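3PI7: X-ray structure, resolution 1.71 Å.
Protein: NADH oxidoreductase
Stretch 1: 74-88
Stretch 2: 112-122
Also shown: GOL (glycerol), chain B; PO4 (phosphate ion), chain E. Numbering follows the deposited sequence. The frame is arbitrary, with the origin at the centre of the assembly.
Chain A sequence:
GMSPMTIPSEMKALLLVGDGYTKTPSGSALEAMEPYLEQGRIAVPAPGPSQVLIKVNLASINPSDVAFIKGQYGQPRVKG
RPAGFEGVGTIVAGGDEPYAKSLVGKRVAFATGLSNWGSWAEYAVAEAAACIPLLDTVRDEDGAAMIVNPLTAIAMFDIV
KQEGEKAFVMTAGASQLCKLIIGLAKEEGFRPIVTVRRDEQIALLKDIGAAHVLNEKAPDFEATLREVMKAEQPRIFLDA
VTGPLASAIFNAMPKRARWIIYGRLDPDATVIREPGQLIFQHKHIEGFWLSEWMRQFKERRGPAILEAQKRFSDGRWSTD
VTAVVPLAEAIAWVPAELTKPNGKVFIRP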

# COMPACT_ATOMS: atom_id res chain seq x y z
N GLY A 74 7.58 17.50 -0.93
CA GLY A 74 6.21 17.66 -0.46
C GLY A 74 5.95 18.96 0.26
O GLY A 74 5.01 19.05 1.05
N GLN A 75 6.75 19.99 -0.03
CA GLN A 75 6.63 21.32 0.55
C GLN A 75 6.95 22.32 -0.54
O GLN A 75 7.91 22.09 -1.27
N PRO A 76 6.13 23.37 -0.77
CA PRO A 76 6.44 24.27 -1.87
C PRO A 76 7.58 25.25 -1.54
O PRO A 76 7.80 25.62 -0.39
N ARG A 77 8.27 25.68 -2.57
CA ARG A 77 9.32 26.67 -2.47
C ARG A 77 8.72 28.05 -2.34
O ARG A 77 7.69 28.34 -2.96
N VAL A 78 9.38 28.93 -1.58
CA VAL A 78 9.01 30.34 -1.57
C VAL A 78 10.19 31.03 -2.26
O VAL A 78 11.28 31.07 -1.70
N LYS A 79 10.00 31.48 -3.50
CA LYS A 79 11.06 32.14 -4.25
C LYS A 79 11.70 33.25 -3.43
O LYS A 79 11.00 34.05 -2.81
N GLY A 80 13.02 33.28 -3.44
CA GLY A 80 13.80 34.30 -2.77
C GLY A 80 14.15 34.00 -1.33
O GLY A 80 14.82 34.81 -0.69
N ARG A 81 13.66 32.87 -0.79
CA ARG A 81 14.01 32.49 0.56
C ARG A 81 15.19 31.56 0.54
O ARG A 81 15.32 30.77 -0.39
N PRO A 82 16.00 31.58 1.59
CA PRO A 82 17.08 30.60 1.70
C PRO A 82 16.50 29.21 1.88
O PRO A 82 15.51 29.00 2.62
N ALA A 83 17.09 28.26 1.18
CA ALA A 83 16.75 26.83 1.29
C ALA A 83 17.55 26.24 2.49
O ALA A 83 18.29 26.96 3.14
N GLY A 84 17.39 24.94 2.75
CA GLY A 84 18.11 24.24 3.81
C GLY A 84 17.19 23.89 4.95
O GLY A 84 16.59 24.77 5.58
N PHE A 85 17.06 22.61 5.21
CA PHE A 85 16.11 22.19 6.24
C PHE A 85 16.72 22.07 7.61
O PHE A 85 15.96 22.12 8.57
N GLU A 86 18.02 21.79 7.75
CA GLU A 86 18.58 21.62 9.08
C GLU A 86 19.99 22.17 9.23
O GLU A 86 20.73 22.31 8.27
N GLY A 87 20.37 22.35 10.48
CA GLY A 87 21.73 22.75 10.78
C GLY A 87 21.98 22.84 12.26
O GLY A 87 21.19 22.33 13.08
N VAL A 88 23.06 23.51 12.58
CA VAL A 88 23.42 23.76 13.96
C VAL A 88 23.80 25.23 14.05
O VAL A 88 24.43 25.80 13.14
N THR A 112 14.25 23.72 10.09
CA THR A 112 13.51 24.94 9.72
C THR A 112 12.07 24.67 9.37
O THR A 112 11.24 25.60 9.47
N GLY A 113 11.75 23.43 8.98
CA GLY A 113 10.40 22.99 8.65
C GLY A 113 9.72 23.91 7.66
O GLY A 113 10.20 24.08 6.55
N LEU A 114 8.65 24.54 8.09
CA LEU A 114 7.85 25.44 7.26
C LEU A 114 8.15 26.90 7.54
O LEU A 114 7.37 27.77 7.15
N SER A 115 9.27 27.20 8.20
CA SER A 115 9.55 28.62 8.51
C SER A 115 9.79 29.47 7.24
O SER A 115 9.56 30.69 7.25
N ASN A 116 10.26 28.82 6.16
CA ASN A 116 10.61 29.49 4.91
C ASN A 116 11.78 30.49 5.11
O ASN A 116 11.92 31.44 4.35
N TRP A 117 12.67 30.17 6.06
CA TRP A 117 13.96 30.84 6.33
C TRP A 117 14.94 29.73 6.62
O TRP A 117 15.16 29.37 7.78
N GLY A 118 15.47 29.17 5.55
CA GLY A 118 16.31 27.98 5.60
C GLY A 118 17.66 28.10 6.23
O GLY A 118 18.18 29.20 6.43
N SER A 119 18.29 26.94 6.42
CA SER A 119 19.60 26.91 7.06
C SER A 119 20.77 27.30 6.14
O SER A 119 21.88 27.41 6.64
N TRP A 120 20.58 27.43 4.82
CA TRP A 120 21.68 27.76 3.88
C TRP A 120 21.79 29.29 3.79
O TRP A 120 21.56 29.92 2.76
N ALA A 121 22.11 29.86 4.96
CA ALA A 121 22.08 31.27 5.23
C ALA A 121 22.83 31.54 6.49
O ALA A 121 23.02 30.63 7.30
N GLU A 122 23.27 32.78 6.68
CA GLU A 122 23.95 33.12 7.91
C GLU A 122 23.04 33.03 9.12
O GLU A 122 23.53 32.75 10.22

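What forms the apolar centre of the contact? Pro-82 does, its C-gamma exo ring pointing toward the second stretch with CD 3.6 Å from Trp-117 CE3 and CB 3.8 Å from Ala-121 CB. Next to it Ala-83 points sideways, yet its CB still comes within 3.9 Å of Trp-120 CE3. Trp-120 (chi1 m, chi2 -4°) points toward the first stretch and lays a ring face against the backbone there: Gly-84 CA sits 3.5 Å from the centroid of its five-membered ring, almost on the ring normal. This close approach depends on glycine, since a CB on Gly-84 would run into Trp-120 CD1 and Ser-119 OG.

How does Trp-117 join the contact when its CA-to-CB bond points away? With chi1 m and chi2 102°, its ring comes back near the first stretch and meets Arg-81. The CA-to-CB bond of Arg-81 points toward the second stretch, and with chi1 and chi2 both m and chi3 t the guanidinium comes to lie flat on the indole, centres 4.4 Å apart and planes at 10°. Arg-81 CD also packs over the face, 3.7 Å from the centroid of the six-membered ring. The stack leaves the guanidinium edge free for polar partners: NH1 of Arg-81 donates to Asn-116 O at 3.1 Å, and water 3 links the same NH1 to Ser-115 O.

Which short polar side chains tie the backbones together? Thr-112 and Ser-119, both p and both pointing toward the first stretch, spend their hydroxyls on carbonyls: Thr-112 OG1 donates to Gly-84 O at 2.9 Å, and Ser-119 OG to Glu-86 O at 2.9 Å. The side chains of Phe-85 (m) and Glu-86 (p) set out away from the second stretch. Even so, the edge of the Phe-85 ring lies near Thr-112 OG1, with CD1 4.0 Å from that oxygen.

What closes the polar edge? Gln-75, extended with chi1 and chi2 t, reaches across so that its NE2 donates to Gly-113 O at 2.9 Å, while its CD rests 3.5 Å from Leu-114 CD2. Asn-116 (m) points toward the first stretch, placing OD1 3.5 Å from CG2 of Val-78 (t). Two waters donate to that OD1: water 1 also binds Gln-75 NE2 and Pro-76 O, and water 2 accepts from Val-78 N. A glycerol, probably from the crystallisation liquor, bridges the stretches as well, its O1 donating to Pro-82 O at 2.7 Å and its O3 accepting from Asn-116 N at 2.9 Å.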

# COMPACT_ATOMS: atom_id res chain seq x y z
CB GLN A 75 7.62 21.43 1.72
CG GLN A 75 7.55 22.72 2.51
CD GLN A 75 8.59 22.71 3.59
OE1 GLN A 75 8.87 21.67 4.21
NE2 GLN A 75 9.18 23.85 3.86
CB PRO A 76 5.12 25.01 -2.09
CG PRO A 76 4.52 25.07 -0.73
CD PRO A 76 4.93 23.79 -0.04
CB ARG A 77 10.16 26.63 -3.77
CG ARG A 77 10.98 25.35 -3.93
CD ARG A 77 11.54 25.22 -5.34
NE ARG A 77 10.50 25.30 -6.38
CZ ARG A 77 10.72 25.07 -7.67
NH1 ARG A 77 11.93 24.72 -8.09
NH2 ARG A 77 9.74 25.22 -8.56
CB VAL A 78 8.69 30.92 -0.16
CG1 VAL A 78 8.36 32.42 -0.25
CG2 VAL A 78 7.52 30.17 0.47
CB LYS A 79 10.51 32.70 -5.58
CG LYS A 79 11.53 33.50 -6.38
CD LYS A 79 11.08 33.70 -7.84
CE LYS A 79 12.05 34.57 -8.60
NZ LYS A 79 13.34 33.88 -8.90
CB ARG A 81 12.83 31.80 1.30
CG ARG A 81 11.61 32.65 1.36
CD ARG A 81 11.81 33.92 2.17
NE ARG A 81 10.55 34.66 2.17
CZ ARG A 81 9.55 34.42 3.02
NH1 ARG A 81 9.68 33.49 3.95
NH2 ARG A 81 8.39 35.06 2.89
CB PRO A 82 17.79 31.01 3.02
CG PRO A 82 17.43 32.45 3.21
CD PRO A 82 16.00 32.49 2.76
CB ALA A 83 17.11 26.13 -0.01
CB PHE A 85 15.47 20.86 5.86
CG PHE A 85 14.42 20.98 4.78
CD1 PHE A 85 13.39 21.91 4.89
CD2 PHE A 85 14.43 20.14 3.67
CE1 PHE A 85 12.44 22.05 3.86
CE2 PHE A 85 13.45 20.24 2.68
CZ PHE A 85 12.48 21.21 2.78
CB GLU A 86 18.56 20.13 9.55
CG GLU A 86 19.65 19.21 9.04
CD GLU A 86 19.66 17.76 9.50
OE1 GLU A 86 19.34 17.46 10.68
OE2 GLU A 86 20.04 16.92 8.67
CB VAL A 88 24.54 22.81 14.47
CG1 VAL A 88 25.84 23.05 13.70
CG2 VAL A 88 24.78 22.96 15.98
CB THR A 112 14.25 25.66 8.58
OG1 THR A 112 14.36 24.75 7.48
CG2 THR A 112 15.63 26.09 8.98
CB LEU A 114 6.35 25.18 7.50
CG LEU A 114 5.83 23.77 7.28
CD1 LEU A 114 4.35 23.70 7.70
CD2 LEU A 114 5.94 23.38 5.83
CB SER A 115 10.79 28.74 9.39
OG SER A 115 11.97 28.54 8.62
CB ASN A 116 9.38 30.14 4.27
CG ASN A 116 8.48 29.08 3.65
OD1 ASN A 116 8.97 28.18 2.96
ND2 ASN A 116 7.16 29.21 3.85
CB TRP A 117 13.86 31.85 7.49
CG TRP A 117 12.97 32.99 7.14
CD1 TRP A 117 11.69 33.18 7.54
CD2 TRP A 117 13.25 34.01 6.18
NE1 TRP A 117 11.18 34.32 6.96
CE2 TRP A 117 12.10 34.83 6.09
CE3 TRP A 117 14.39 34.35 5.42
CZ2 TRP A 117 12.05 35.95 5.27
CZ3 TRP A 117 14.33 35.46 4.59
CH2 TRP A 117 13.17 36.24 4.52
CB SER A 119 19.86 25.52 7.62
OG SER A 119 19.86 24.56 6.59
CB TRP A 120 21.47 27.10 2.51
CG TRP A 120 21.44 25.61 2.55
CD1 TRP A 120 21.65 24.80 3.64
CD2 TRP A 120 21.15 24.74 1.46
NE1 TRP A 120 21.50 23.49 3.28
CE2 TRP A 120 21.20 23.42 1.95
CE3 TRP A 120 20.85 24.96 0.12
CZ2 TRP A 120 20.98 22.31 1.13
CZ3 TRP A 120 20.63 23.86 -0.70
CH2 TRP A 120 20.65 22.56 -0.18
CB ALA A 121 20.62 31.69 5.42
CB GLU A 122 24.56 34.51 7.78
CG GLU A 122 25.85 34.41 6.98
CD GLU A 122 26.58 35.71 6.71
OE1 GLU A 122 25.91 36.73 6.45
OE2 GLU A 122 27.83 35.67 6.61
C1 GOL B . 12.32 26.84 3.15
O1 GOL B . 13.23 27.53 2.36
C2 GOL B . 12.98 25.85 4.11
O2 GOL B . 14.38 25.82 3.86
C3 GOL B . 12.48 26.33 5.44
O3 GOL B . 11.00 26.14 5.41
P PO4 E . 9.40 25.72 -12.12
O1 PO4 E . 8.58 24.70 -13.05
O2 PO4 E . 10.12 26.81 -13.02
O3 PO4 E . 10.52 24.91 -11.39
O4 PO4 E . 8.34 26.41 -11.14
O HOH W 1 7.86 25.87 2.30
O HOH W 2 10.86 28.33 0.88
O HOH W 3 7.87 33.27 6.26
O HOH W 4 13.17 20.95 8.41